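Side-chain contacts in 5,10-methylenetetrahydrofolate dehydrogenase (Bombyx mori, PDB 5ZF1), which probably catalyses the NADP+-dependent oxidation of 5,10-methylenetetrahydrofolate to 5,10-methenyltetrahydrofolate in folate-based one-carbon metabolism: residues K8-A11 with M12-K15; H47-V50 with R51-V54; L79-I82 with Q83-E87; N86-N89 with S90-G93; L285-N288 with T289-A293. One frame throughout, in Å; residues are numbered along the deposited sequence. Where two conformers were deposited one is given.

Contact 1 of 5, residues K8-A11 with M12-K15; sequences KALA and MEIK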
loop_
_atom_site.group_PDB
_atom_site.type_symbol
_atom_site.label_atom_id
_atom_site.label_comp_id
_atom_site.label_asym_id
_atom_site.label_seq_id
_atom_site.Cartn_x
_atom_site.Cartn_y
_atom_site.Cartn_z
ATOM N N LYS B 8 7.563 -26.731 -2.879
ATOM C CA LYS B 8 7.232 -27.628 -3.982
ATOM C C LYS B 8 6.153 -28.613 -3.568
ATOM O O LYS B 8 5.175 -28.824 -4.295
ATOM C CB LYS B 8 8.477 -28.371 -4.459
ATOM C CG LYS B 8 8.236 -29.226 -5.690
ATOM C CD LYS B 8 9.440 -30.090 -6.000
ATOM C CE LYS B 8 9.807 -29.994 -7.466
ATOM N NZ LYS B 8 10.282 -28.627 -7.812
ATOM N N ALA B 9 6.314 -29.229 -2.397
ATOM C CA ALA B 9 5.320 -30.182 -1.924
ATOM C C ALA B 9 4.013 -29.485 -1.574
ATOM O O ALA B 9 2.928 -30.024 -1.823
ATOM C CB ALA B 9 5.864 -30.949 -0.718
ATOM N N LEU B 10 4.089 -28.284 -0.993
ATOM C CA LEU B 10 2.866 -27.549 -0.686
ATOM C C LEU B 10 2.116 -27.176 -1.958
ATOM O O LEU B 10 0.879 -27.244 -2.003
ATOM C CB LEU B 10 3.193 -26.294 0.122
ATOM C CG LEU B 10 1.986 -25.453 0.549
ATOM C CD1 LEU B 10 0.996 -26.308 1.317
ATOM C CD2 LEU B 10 2.414 -24.243 1.381
ATOM N N ALA B 11 2.848 -26.754 -2.991
ATOM C CA ALA B 11 2.213 -26.392 -4.253
ATOM C C ALA B 11 1.465 -27.579 -4.842
ATOM O O ALA B 11 0.361 -27.425 -5.369
ATOM C CB ALA B 11 3.255 -25.879 -5.243
ATOM N N MET B 12 2.058 -28.770 -4.762
ATOM C CA MET B 12 1.348 -29.976 -5.182
ATOM C C MET B 12 0.038 -30.147 -4.415
ATOM O O MET B 12 -1.014 -30.392 -5.020
ATOM C CB MET B 12 2.240 -31.208 -5.012
ATOM C CG MET B 12 1.646 -32.480 -5.622
ATOM S SD MET B 12 1.160 -32.275 -7.355
ATOM C CE MET B 12 2.667 -31.590 -8.051
ATOM N N GLU B 13 0.074 -30.006 -3.083
ATOM C CA GLU B 13 -1.154 -30.090 -2.291
ATOM C C GLU B 13 -2.185 -29.084 -2.776
ATOM O O GLU B 13 -3.352 -29.419 -2.987
ATOM C CB GLU B 13 -0.860 -29.839 -0.809
ATOM C CG GLU B 13 -0.013 -30.880 -0.109
ATOM C CD GLU B 13 0.194 -30.546 1.364
ATOM O OE1 GLU B 13 -0.785 -30.139 2.029
ATOM O OE2 GLU B 13 1.336 -30.680 1.851
ATOM N N ILE B 14 -1.754 -27.835 -2.963
ATOM C CA ILE B 14 -2.644 -26.772 -3.418
ATOM C C ILE B 14 -3.202 -27.077 -4.808
ATOM O O ILE B 14 -4.399 -26.891 -5.063
ATOM C CB ILE B 14 -1.878 -25.431 -3.373
ATOM C CG1 ILE B 14 -1.778 -24.932 -1.929
ATOM C CG2 ILE B 14 -2.523 -24.392 -4.245
ATOM C CD1 ILE B 14 -0.790 -23.811 -1.750
ATOM N N LYS B 15 -2.349 -27.541 -5.728
ATOM C CA LYS B 15 -2.808 -27.833 -7.084
ATOM C C LYS B 15 -3.811 -28.981 -7.097
ATOM O O LYS B 15 -4.750 -28.973 -7.897
ATOM C CB LYS B 15 -1.618 -28.138 -7.988
ATOM C CG LYS B 15 -0.893 -26.880 -8.472
ATOM C CD LYS B 15 0.290 -27.200 -9.371
ATOM C CE LYS B 15 1.436 -27.828 -8.582
ATOM N NZ LYS B 15 2.681 -27.859 -9.398
HETATM O O HOH W 1 4.805 -28.731 -7.231
#

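Contact 2 of 5, residues H47-V50 with R51-V54; sequences HTYV and RNKV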
loop_
_atom_site.group_PDB
_atom_site.type_symbol
_atom_site.label_atom_id
_atom_site.label_comp_id
_atom_site.label_asym_id
_atom_site.label_seq_id
_atom_site.Cartn_x
_atom_site.Cartn_y
_atom_site.Cartn_z
ATOM N N HIS B 47 10.720 -18.475 -21.225
ATOM C CA HIS B 47 9.926 -19.541 -21.821
ATOM C C HIS B 47 9.774 -20.719 -20.868
ATOM O O HIS B 47 8.706 -21.340 -20.813
ATOM C CB HIS B 47 10.554 -19.981 -23.141
ATOM C CG HIS B 47 10.342 -19.004 -24.254
ATOM N ND1 HIS B 47 9.187 -18.970 -25.006
ATOM C CD2 HIS B 47 11.132 -18.013 -24.734
ATOM C CE1 HIS B 47 9.277 -18.007 -25.905
ATOM N NE2 HIS B 47 10.447 -17.410 -25.761
ATOM N N THR B 48 10.828 -21.034 -20.109
ATOM C CA THR B 48 10.706 -22.025 -19.045
ATOM C C THR B 48 9.614 -21.632 -18.058
ATOM O O THR B 48 8.803 -22.471 -17.645
ATOM C CB THR B 48 12.044 -22.187 -18.322
ATOM O OG1 THR B 48 13.046 -22.605 -19.255
ATOM C CG2 THR B 48 11.939 -23.218 -17.206
ATOM N N TYR B 49 9.569 -20.353 -17.682
ATOM C CA TYR B 49 8.583 -19.898 -16.709
ATOM C C TYR B 49 7.165 -20.026 -17.255
ATOM O O TYR B 49 6.247 -20.421 -16.526
ATOM C CB TYR B 49 8.884 -18.454 -16.303
ATOM C CG TYR B 49 10.135 -18.308 -15.454
ATOM C CD1 TYR B 49 10.763 -19.425 -14.910
ATOM C CD2 TYR B 49 10.697 -17.059 -15.211
ATOM C CE1 TYR B 49 11.906 -19.303 -14.138
ATOM C CE2 TYR B 49 11.842 -16.926 -14.439
ATOM C CZ TYR B 49 12.441 -18.053 -13.905
ATOM O OH TYR B 49 13.580 -17.934 -13.139
ATOM N N VAL B 50 6.964 -19.706 -18.534
ATOM C CA VAL B 50 5.626 -19.807 -19.107
ATOM C C VAL B 50 5.216 -21.267 -19.282
ATOM O O VAL B 50 4.049 -21.624 -19.065
ATOM C CB VAL B 50 5.552 -19.013 -20.424
ATOM C CG1 VAL B 50 4.459 -19.559 -21.337
ATOM C CG2 VAL B 50 5.292 -17.560 -20.117
ATOM N N ARG B 51 6.163 -22.140 -19.639
ATOM C CA ARG B 51 5.828 -23.554 -19.755
ATOM C C ARG B 51 5.389 -24.121 -18.406
ATOM O O ARG B 51 4.465 -24.937 -18.338
ATOM C CB ARG B 51 7.015 -24.333 -20.308
ATOM C CG ARG B 51 6.790 -25.841 -20.337
ATOM C CD ARG B 51 7.983 -26.605 -20.903
ATOM N NE ARG B 51 8.975 -25.716 -21.500
ATOM C CZ ARG B 51 10.184 -25.505 -20.992
ATOM N NH1 ARG B 51 10.552 -26.126 -19.878
ATOM N NH2 ARG B 51 11.024 -24.680 -21.597
ATOM N N ASN B 52 6.019 -23.677 -17.311
ATOM C CA ASN B 52 5.607 -24.124 -15.980
ATOM C C ASN B 52 4.181 -23.691 -15.663
ATOM O O ASN B 52 3.410 -24.462 -15.078
ATOM C CB ASN B 52 6.568 -23.583 -14.918
ATOM C CG ASN B 52 7.988 -24.064 -15.118
ATOM O OD1 ASN B 52 8.254 -24.940 -15.936
ATOM N ND2 ASN B 52 8.913 -23.485 -14.362
ATOM N N LYS B 53 3.817 -22.454 -16.021
ATOM C CA LYS B 53 2.446 -21.999 -15.798
ATOM C C LYS B 53 1.465 -22.827 -16.617
ATOM O O LYS B 53 0.395 -23.203 -16.121
ATOM C CB LYS B 53 2.318 -20.510 -16.127
ATOM C CG LYS B 53 3.267 -19.613 -15.314
ATOM C CD LYS B 53 3.321 -18.172 -15.843
ATOM C CE LYS B 53 4.439 -17.384 -15.167
ATOM N NZ LYS B 53 4.326 -15.901 -15.366
ATOM N N VAL B 54 1.833 -23.153 -17.861
ATOM C CA VAL B 54 0.963 -23.954 -18.722
ATOM C C VAL B 54 0.831 -25.379 -18.192
ATOM O O VAL B 54 -0.260 -25.962 -18.201
ATOM C CB VAL B 54 1.489 -23.942 -20.171
ATOM C CG1 VAL B 54 0.681 -24.903 -21.040
ATOM C CG2 VAL B 54 1.436 -22.541 -20.743
#

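Contact 3 of 5, residues L79-I82 with Q83-E87; sequences LSEI and QNLNE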
loop_
_atom_site.group_PDB
_atom_site.type_symbol
_atom_site.label_atom_id
_atom_site.label_comp_id
_atom_site.label_asym_id
_atom_site.label_seq_id
_atom_site.Cartn_x
_atom_site.Cartn_y
_atom_site.Cartn_z
ATOM N N LEU B 79 -0.160 -3.180 -26.423
ATOM C CA LEU B 79 -1.389 -2.702 -25.798
ATOM C C LEU B 79 -2.608 -3.024 -26.649
ATOM O O LEU B 79 -3.695 -3.255 -26.110
ATOM C CB LEU B 79 -1.302 -1.196 -25.538
ATOM C CG LEU B 79 -0.172 -0.711 -24.627
ATOM C CD1 LEU B 79 -0.252 0.798 -24.447
ATOM C CD2 LEU B 79 -0.187 -1.411 -23.285
ATOM N N SER B 80 -2.451 -3.050 -27.976
ATOM C CA SER B 80 -3.572 -3.407 -28.841
ATOM C C SER B 80 -3.992 -4.857 -28.639
ATOM O O SER B 80 -5.188 -5.168 -28.636
ATOM C CB SER B 80 -3.216 -3.156 -30.305
ATOM O OG SER B 80 -4.244 -3.640 -31.151
ATOM N N GLU B 81 -3.026 -5.758 -28.480
ATOM C CA GLU B 81 -3.365 -7.158 -28.262
ATOM C C GLU B 81 -3.980 -7.371 -26.885
ATOM O O GLU B 81 -4.883 -8.200 -26.722
ATOM C CB GLU B 81 -2.128 -8.036 -28.440
ATOM C CG GLU B 81 -2.341 -9.508 -28.078
ATOM C CD GLU B 81 -3.082 -10.293 -29.156
ATOM O OE1 GLU B 81 -4.162 -9.847 -29.600
ATOM O OE2 GLU B 81 -2.579 -11.362 -29.560
ATOM N N ILE B 82 -3.509 -6.631 -25.879
ATOM C CA ILE B 82 -4.098 -6.747 -24.548
ATOM C C ILE B 82 -5.545 -6.279 -24.568
ATOM O O ILE B 82 -6.434 -6.936 -24.011
ATOM C CB ILE B 82 -3.251 -5.971 -23.523
ATOM C CG1 ILE B 82 -1.983 -6.763 -23.206
ATOM C CG2 ILE B 82 -4.051 -5.681 -22.258
ATOM C CD1 ILE B 82 -0.822 -5.901 -22.736
ATOM N N GLN B 83 -5.815 -5.148 -25.232
ATOM C CA GLN B 83 -7.182 -4.638 -25.264
ATOM C C GLN B 83 -8.117 -5.590 -25.994
ATOM O O GLN B 83 -9.290 -5.707 -25.625
ATOM C CB GLN B 83 -7.223 -3.243 -25.898
ATOM C CG GLN B 83 -8.584 -2.536 -25.777
ATOM C CD GLN B 83 -9.033 -2.303 -24.327
ATOM O OE1 GLN B 83 -8.237 -2.370 -23.390
ATOM N NE2 GLN B 83 -10.318 -2.018 -24.148
ATOM N N ASN B 84 -7.618 -6.292 -27.017
ATOM C CA ASN B 84 -8.418 -7.331 -27.664
ATOM C C ASN B 84 -8.738 -8.468 -26.699
ATOM O O ASN B 84 -9.871 -8.965 -26.662
ATOM C CB ASN B 84 -7.685 -7.871 -28.890
ATOM C CG ASN B 84 -7.765 -6.929 -30.077
ATOM O OD1 ASN B 84 -7.971 -5.724 -29.917
ATOM N ND2 ASN B 84 -7.600 -7.475 -31.278
ATOM N N LEU B 85 -7.742 -8.914 -25.929
ATOM C CA LEU B 85 -7.990 -9.949 -24.928
ATOM C C LEU B 85 -8.927 -9.445 -23.841
ATOM O O LEU B 85 -9.745 -10.217 -23.317
ATOM C CB LEU B 85 -6.663 -10.415 -24.329
ATOM C CG LEU B 85 -5.714 -11.132 -25.290
ATOM C CD1 LEU B 85 -4.325 -11.266 -24.692
ATOM C CD2 LEU B 85 -6.271 -12.510 -25.648
ATOM N N ASN B 86 -8.842 -8.147 -23.515
ATOM C CA ASN B 86 -9.768 -7.545 -22.562
ATOM C C ASN B 86 -11.213 -7.706 -23.020
ATOM O O ASN B 86 -12.098 -7.982 -22.209
ATOM C CB ASN B 86 -9.447 -6.060 -22.372
ATOM C CG ASN B 86 -8.215 -5.813 -21.505
ATOM O OD1 ASN B 86 -7.735 -6.702 -20.792
ATOM N ND2 ASN B 86 -7.701 -4.584 -21.561
ATOM N N GLU B 87 -11.473 -7.541 -24.317
ATOM C CA GLU B 87 -12.838 -7.575 -24.828
ATOM C C GLU B 87 -13.306 -8.969 -25.232
ATOM O O GLU B 87 -14.465 -9.123 -25.627
ATOM C CB GLU B 87 -12.977 -6.616 -26.014
ATOM C CG GLU B 87 -12.564 -5.195 -25.688
ATOM C CD GLU B 87 -12.399 -4.329 -26.923
ATOM O OE1 GLU B 87 -12.502 -4.860 -28.048
ATOM O OE2 GLU B 87 -12.168 -3.111 -26.766
#

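Contact 4 of 5, residues N86-N89 with S90-G93; sequences NEDN and SVDG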
loop_
_atom_site.group_PDB
_atom_site.type_symbol
_atom_site.label_atom_id
_atom_site.label_comp_id
_atom_site.label_asym_id
_atom_site.label_seq_id
_atom_site.Cartn_x
_atom_site.Cartn_y
_atom_site.Cartn_z
ATOM N N ASN B 86 -8.842 -8.147 -23.515
ATOM C CA ASN B 86 -9.768 -7.545 -22.562
ATOM C C ASN B 86 -11.213 -7.706 -23.020
ATOM O O ASN B 86 -12.098 -7.982 -22.209
ATOM C CB ASN B 86 -9.447 -6.060 -22.372
ATOM C CG ASN B 86 -8.215 -5.813 -21.505
ATOM O OD1 ASN B 86 -7.735 -6.702 -20.792
ATOM N ND2 ASN B 86 -7.701 -4.584 -21.561
ATOM N N GLU B 87 -11.473 -7.541 -24.317
ATOM C CA GLU B 87 -12.838 -7.575 -24.828
ATOM C C GLU B 87 -13.306 -8.969 -25.232
ATOM O O GLU B 87 -14.465 -9.123 -25.627
ATOM C CB GLU B 87 -12.977 -6.616 -26.014
ATOM C CG GLU B 87 -12.564 -5.195 -25.688
ATOM C CD GLU B 87 -12.399 -4.329 -26.923
ATOM O OE1 GLU B 87 -12.502 -4.860 -28.048
ATOM O OE2 GLU B 87 -12.168 -3.111 -26.766
ATOM N N ASP B 88 -12.451 -9.981 -25.120
ATOM C CA ASP B 88 -12.781 -11.347 -25.515
ATOM C C ASP B 88 -13.366 -12.096 -24.320
ATOM O O ASP B 88 -12.632 -12.496 -23.412
ATOM C CB ASP B 88 -11.530 -12.038 -26.050
ATOM C CG ASP B 88 -11.816 -13.407 -26.637
ATOM O OD1 ASP B 88 -12.891 -13.978 -26.352
ATOM O OD2 ASP B 88 -10.959 -13.907 -27.388
ATOM N N ASN B 89 -14.685 -12.321 -24.343
ATOM C CA ASN B 89 -15.386 -12.990 -23.247
ATOM C C ASN B 89 -14.952 -14.436 -23.042
ATOM O O ASN B 89 -15.310 -15.030 -22.019
ATOM C CB ASN B 89 -16.895 -12.956 -23.486
ATOM C CG ASN B 89 -17.522 -11.628 -23.096
ATOM O OD1 ASN B 89 -16.861 -10.754 -22.533
ATOM N ND2 ASN B 89 -18.811 -11.475 -23.392
ATOM N N SER B 90 -14.211 -15.023 -23.980
ATOM C CA SER B 90 -13.711 -16.379 -23.821
ATOM C C SER B 90 -12.401 -16.425 -23.055
ATOM O O SER B 90 -11.869 -17.518 -22.826
ATOM C CB SER B 90 -13.520 -17.043 -25.187
ATOM O OG SER B 90 -12.430 -16.461 -25.866
ATOM N N VAL B 91 -11.868 -15.268 -22.668
ATOM C CA VAL B 91 -10.611 -15.165 -21.938
ATOM C C VAL B 91 -10.923 -14.649 -20.540
ATOM O O VAL B 91 -11.536 -13.584 -20.391
ATOM C CB VAL B 91 -9.620 -14.239 -22.653
ATOM C CG1 VAL B 91 -8.378 -14.020 -21.789
ATOM C CG2 VAL B 91 -9.259 -14.807 -24.039
ATOM N N ASP B 92 -10.532 -15.415 -19.523
ATOM C CA ASP B 92 -10.773 -15.036 -18.136
ATOM C C ASP B 92 -9.573 -14.363 -17.492
ATOM O O ASP B 92 -9.747 -13.523 -16.600
ATOM C CB ASP B 92 -11.148 -16.265 -17.300
ATOM C CG ASP B 92 -12.378 -16.967 -17.819
ATOM O OD1 ASP B 92 -13.356 -16.279 -18.172
ATOM O OD2 ASP B 92 -12.356 -18.211 -17.881
ATOM N N GLY B 93 -8.368 -14.718 -17.916
ATOM C CA GLY B 93 -7.167 -14.190 -17.298
ATOM C C GLY B 93 -6.112 -13.832 -18.314
ATOM O O GLY B 93 -5.948 -14.526 -19.319
HETATM O O HOH W 2 -14.290 -13.627 -19.686
#

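Contact 5 of 5, residues L285-N288 with T289-A293; sequences LMHN and TFQAA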
loop_
_atom_site.group_PDB
_atom_site.type_symbol
_atom_site.label_atom_id
_atom_site.label_comp_id
_atom_site.label_asym_id
_atom_site.label_seq_id
_atom_site.Cartn_x
_atom_site.Cartn_y
_atom_site.Cartn_z
ATOM N N LEU B 285 -0.840 -18.350 -9.088
ATOM C CA LEU B 285 -1.365 -17.828 -10.347
ATOM C C LEU B 285 -2.598 -18.611 -10.785
ATOM O O LEU B 285 -3.544 -18.039 -11.338
ATOM C CB LEU B 285 -0.311 -17.893 -11.455
ATOM C CG LEU B 285 0.849 -16.896 -11.425
ATOM C CD1 LEU B 285 1.874 -17.247 -12.495
ATOM C CD2 LEU B 285 0.324 -15.469 -11.596
ATOM N N MET B 286 -2.588 -19.925 -10.564
ATOM C CA MET B 286 -3.753 -20.740 -10.907
ATOM C C MET B 286 -4.931 -20.412 -10.003
ATOM O O MET B 286 -6.079 -20.310 -10.468
ATOM C CB MET B 286 -3.385 -22.225 -10.818
ATOM C CG MET B 286 -2.309 -22.635 -11.811
ATOM S SD MET B 286 -2.681 -22.177 -13.517
ATOM C CE MET B 286 -1.242 -21.191 -13.937
ATOM N N HIS B 287 -4.665 -20.237 -8.704
ATOM C CA HIS B 287 -5.691 -19.756 -7.791
ATOM C C HIS B 287 -6.307 -18.454 -8.292
ATOM O O HIS B 287 -7.534 -18.277 -8.269
ATOM C CB HIS B 287 -5.093 -19.566 -6.393
ATOM C CG HIS B 287 -5.982 -18.806 -5.459
ATOM N ND1 HIS B 287 -5.924 -17.435 -5.326
ATOM C CD2 HIS B 287 -6.990 -19.221 -4.656
ATOM C CE1 HIS B 287 -6.830 -17.044 -4.446
ATOM N NE2 HIS B 287 -7.492 -18.107 -4.029
ATOM N N ASN B 288 -5.458 -17.510 -8.711
ATOM C CA ASN B 288 -5.953 -16.214 -9.158
ATOM C C ASN B 288 -6.782 -16.332 -10.429
ATOM O O ASN B 288 -7.762 -15.600 -10.595
ATOM C CB ASN B 288 -4.786 -15.255 -9.401
ATOM C CG ASN B 288 -4.180 -14.732 -8.122
ATOM O OD1 ASN B 288 -4.649 -15.047 -7.034
ATOM N ND2 ASN B 288 -3.154 -13.880 -8.253
ATOM N N THR B 289 -6.419 -17.254 -11.327
ATOM C CA THR B 289 -7.193 -17.432 -12.553
ATOM C C THR B 289 -8.579 -17.992 -12.245
ATOM O O THR B 289 -9.586 -17.516 -12.787
ATOM C CB THR B 289 -6.428 -18.348 -13.521
ATOM O OG1 THR B 289 -5.145 -17.781 -13.816
ATOM C CG2 THR B 289 -7.187 -18.520 -14.840
ATOM N N PHE B 290 -8.636 -18.975 -11.348
ATOM C CA PHE B 290 -9.900 -19.523 -10.869
ATOM C C PHE B 290 -10.718 -18.461 -10.142
ATOM O O PHE B 290 -11.931 -18.347 -10.359
ATOM C CB PHE B 290 -9.613 -20.722 -9.967
ATOM C CG PHE B 290 -10.849 -21.417 -9.446
ATOM C CD1 PHE B 290 -12.015 -21.465 -10.203
ATOM C CD2 PHE B 290 -10.835 -22.027 -8.196
ATOM C CE1 PHE B 290 -13.135 -22.096 -9.714
ATOM C CE2 PHE B 290 -11.955 -22.663 -7.713
ATOM C CZ PHE B 290 -13.104 -22.703 -8.471
ATOM N N GLN B 291 -10.072 -17.668 -9.276
ATOM C CA GLN B 291 -10.778 -16.578 -8.604
ATOM C C GLN B 291 -11.374 -15.599 -9.606
ATOM O O GLN B 291 -12.519 -15.163 -9.450
ATOM C CB GLN B 291 -9.823 -15.851 -7.652
ATOM C CG GLN B 291 -10.439 -14.713 -6.854
ATOM C CD GLN B 291 -9.368 -13.753 -6.333
ATOM O OE1 GLN B 291 -8.264 -14.175 -6.007
ATOM N NE2 GLN B 291 -9.705 -12.476 -6.225
ATOM N N ALA B 292 -10.605 -15.218 -10.628
ATOM C CA ALA B 292 -11.114 -14.272 -11.616
ATOM C C ALA B 292 -12.287 -14.863 -12.390
ATOM O O ALA B 292 -13.304 -14.190 -12.601
ATOM C CB ALA B 292 -10.002 -13.845 -12.569
ATOM N N ALA B 293 -12.166 -16.120 -12.817
ATOM C CA ALA B 293 -13.252 -16.744 -13.570
ATOM C C ALA B 293 -14.535 -16.784 -12.756
ATOM O O ALA B 293 -15.627 -16.586 -13.300
ATOM C CB ALA B 293 -12.853 -18.156 -14.015
HETATM O O HOH W 3 -5.804 -13.175 -5.305
#

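Contact 1 of 5, residues K8-A11 with M12-K15
L10 sends CG trans to its own backbone N (chi1 -178°), while the CG1 branch of I14 stays beside the backbone N (chi1 -77°) and thereby leans back toward L10, one turn earlier. The two side chains cross obliquely, and the terminal methyl CD1 of I14 lies 4.0 Å from the branch carbon CG of L10. On another side of the same helix, K15 shows how a long chain can follow the backbone. A bend at chi3 (-71°) folds it back over the preceding turn, so that its CE comes 3.4 Å from A11 O, and its ammonium end passes on to a water. That water accepts from K15 NZ at 3.2 Å and donates to K8 O at 3.0 Å. K8 O also receives the helical bond from M12 N at 3.2 Å, which leaves one carbonyl gripped by two donors. E13 lays CG 3.5 Å from A9 O and runs on extended. Within helix 7-26, L10 and I14 face M280 of helix 277-298 and R151 of helix 140-151, whereas M12 and K15 rest on F59 of helix 44-60. Three helices thus flank these faces; A9 and E13 are exposed.

Contact 2 of 5, residues H47-V50 with R51-V54
H47 O, T48 O, Y49 O and V50 O each accept the amide four residues on, from R51, N52, K53 and V54, in unbroken alpha-helical geometry. The side chains add little bonding of their own across this turn. R51 leaves with CG opposite its backbone N (chi1 175°) and is nearly eclipsed at chi3 (-10°), which swings one face of the guanidinium over H47 O and T48 CA; R51 NH2 comes 3.7 Å from T48 CA. It stands equally far, 3.7 Å, from T48 OG1, whose hydrogen bond goes instead to P44 O. N52 lies alongside T48, and its ND2 reaches the edge of the Y49 ring, near the ring plane. K53 runs extended past Y49, with CG 3.3 Å from Y49 O, before NZ bonds to Q97. On the inner side V50 CG1 meets V54 CG2 at 4.3 Å, both residues resting on T66 of strand 63-69. Y49 and K53 have the spacing of the Tyr-X-X-X-Lys motif of this family. The chemistry is divided: apolar contact holds the helix to the sheet in the beta-alpha-beta unit, while R51 is exposed, its guanidinium placed across the turn by packing without a hydrogen bond to T48.

Contact 3 of 5, residues L79-I82 with Q83-E87
Helix 75-87 of the N-terminal catalytic domain is amphipathic, and its last turns show how an asparagine can belong to the inner face beside aliphatic residues. N86 lies alongside I82, pointing the same way, with N86 ND2 3.9 Å from the methyl I82 CG2. The backbone draws the pair together, for N86 N donates to I82 O at 2.7 Å. Q83 then bends at chi2 (61°) and brings its amide oxygen to the same asparagine: N86 ND2 donates to Q83 OE1 at 2.9 Å. The bond is fairly straight at the hydrogen (158°) and lies in the amide plane of N86, yet it meets Q83 OE1 from above the plane of that amide. Two further bonds fix the rotation of N86, from ND2 to A112 O and from A114 N to OD1, so both ends of its amide are engaged. Next to it, L85 lays CG 3.4 Å from E81 O, the carbonyl that its own N bonds at 3.1 Å. I82 and L85 together press on I38 of strand 34-40, with I94 and V96 of strand 93-96 receiving L85 and I82 respectively. I82 also meets V109 and A112, so the turn is wedged between the sheet and helix 106-112.

Contact 4 of 5, residues N86-N89 with S90-G93
D88 meets S90 and V91 just beyond helix 75-87, where its extended backbone (psi 106°) turns the chain away from the helical path. The side chain swings CG trans to the backbone N, which brings the carboxylate round toward the residue two places on. D88 OD1 accepts from S90 N at 2.9 Å, the bond that defines an Asx turn, and from S90 OG at 2.6 Å. Both donors come to the same face of the carboxylate and well above its plane. S90 makes this double grip possible by holding OG between its backbone N and carbonyl carbon, at chi1 70°, so that hydroxyl and amide point at one oxygen. The backbone of D88 contributes as well: D88 O accepts from V91 N at 3.0 Å and closes a type I beta turn over D88 to V91. The side chain of V91 crosses that of D88 at about a right angle, CG2 lying 3.9 Å from D88 OD2. N89, next along, occupies a corner of the turn. Its O lies 2.9 Å from a water that is also 2.8 Å from V91 O, although this water has more acceptors near it than protons to give. Outside the turn, T34 OG1 bonds S90 O and D92 N, and K117 NZ bonds V91 O. While the bond from V91 N closes the surface turn that leads into strand 93-96, S90 N and S90 OG converge on a single carboxylate oxygen of D88 and would be expected to stabilise its negative charge.

Contact 5 of 5, residues L285-N288 with T289-A293
H287, N288 and Q291 set three flat groups at steep angles to one another on one side of helix 277-298. The Q291 amide is turned 60° from the H287 ring, which it approaches obliquely, Q291 OE1 lying 3.6 Å from H287 CE1. Against N288 it is almost perpendicular (87°), although the two side chains run side by side in the same direction. Their oxygens N288 OD1 and Q291 OE1, 3.9 Å apart, are reconciled by a water that donates to both, at 2.8 Å to N288 OD1 and 2.7 Å to Q291 OE1. H287 swings its ring back with CG trans to the backbone N (chi1 168°), and ND1 donates to N288 OD1 at 3.2 Å, the acceptor lying in the ring plane. T289 works differently. Its hydroxyl folds back along the helix, and T289 OG1 and T289 N both donate to L285 O, at 3.0 Å each, from opposite faces of that carbonyl. F290 points elsewhere, meeting W25 of helix 7-26 edge to face. The amide nitrogens find backbone carbonyls in other parts of the same chain: N288 ND2 bonds V138 O and I119 O, and Q291 NE2 bonds T136 O. In this largely buried place the polar groups are thus matched: N288 uses both ends of its amide, its bond from H287 ND1 is consistent with a proton on that nitrogen, and the threonine hydroxyl is paid for by its own helix.

In the fold
Contact 5 is the most buried of the five, contacts 1 and 3 are partly buried, and contacts 2 and 4 lie at the surface. Four are turns within helices; contact 4 is the exit from helix 75-87, sharing N86 and E87 with contact 3. Contact 5 touches two others, K53 of contact 2 packing on L285 and M286, and D92 of contact 4 on A292 and A293, although it falls in the NAD(P)-binding range and they in the catalytic range. Helix 277-298 thus joins the two. Chemistry follows place: matched amides inside contacts 3 and 5, a water-bridged lysine in contact 1, an arginine side chain laid unbonded over contact 2, a carboxylate-held turn in contact 4.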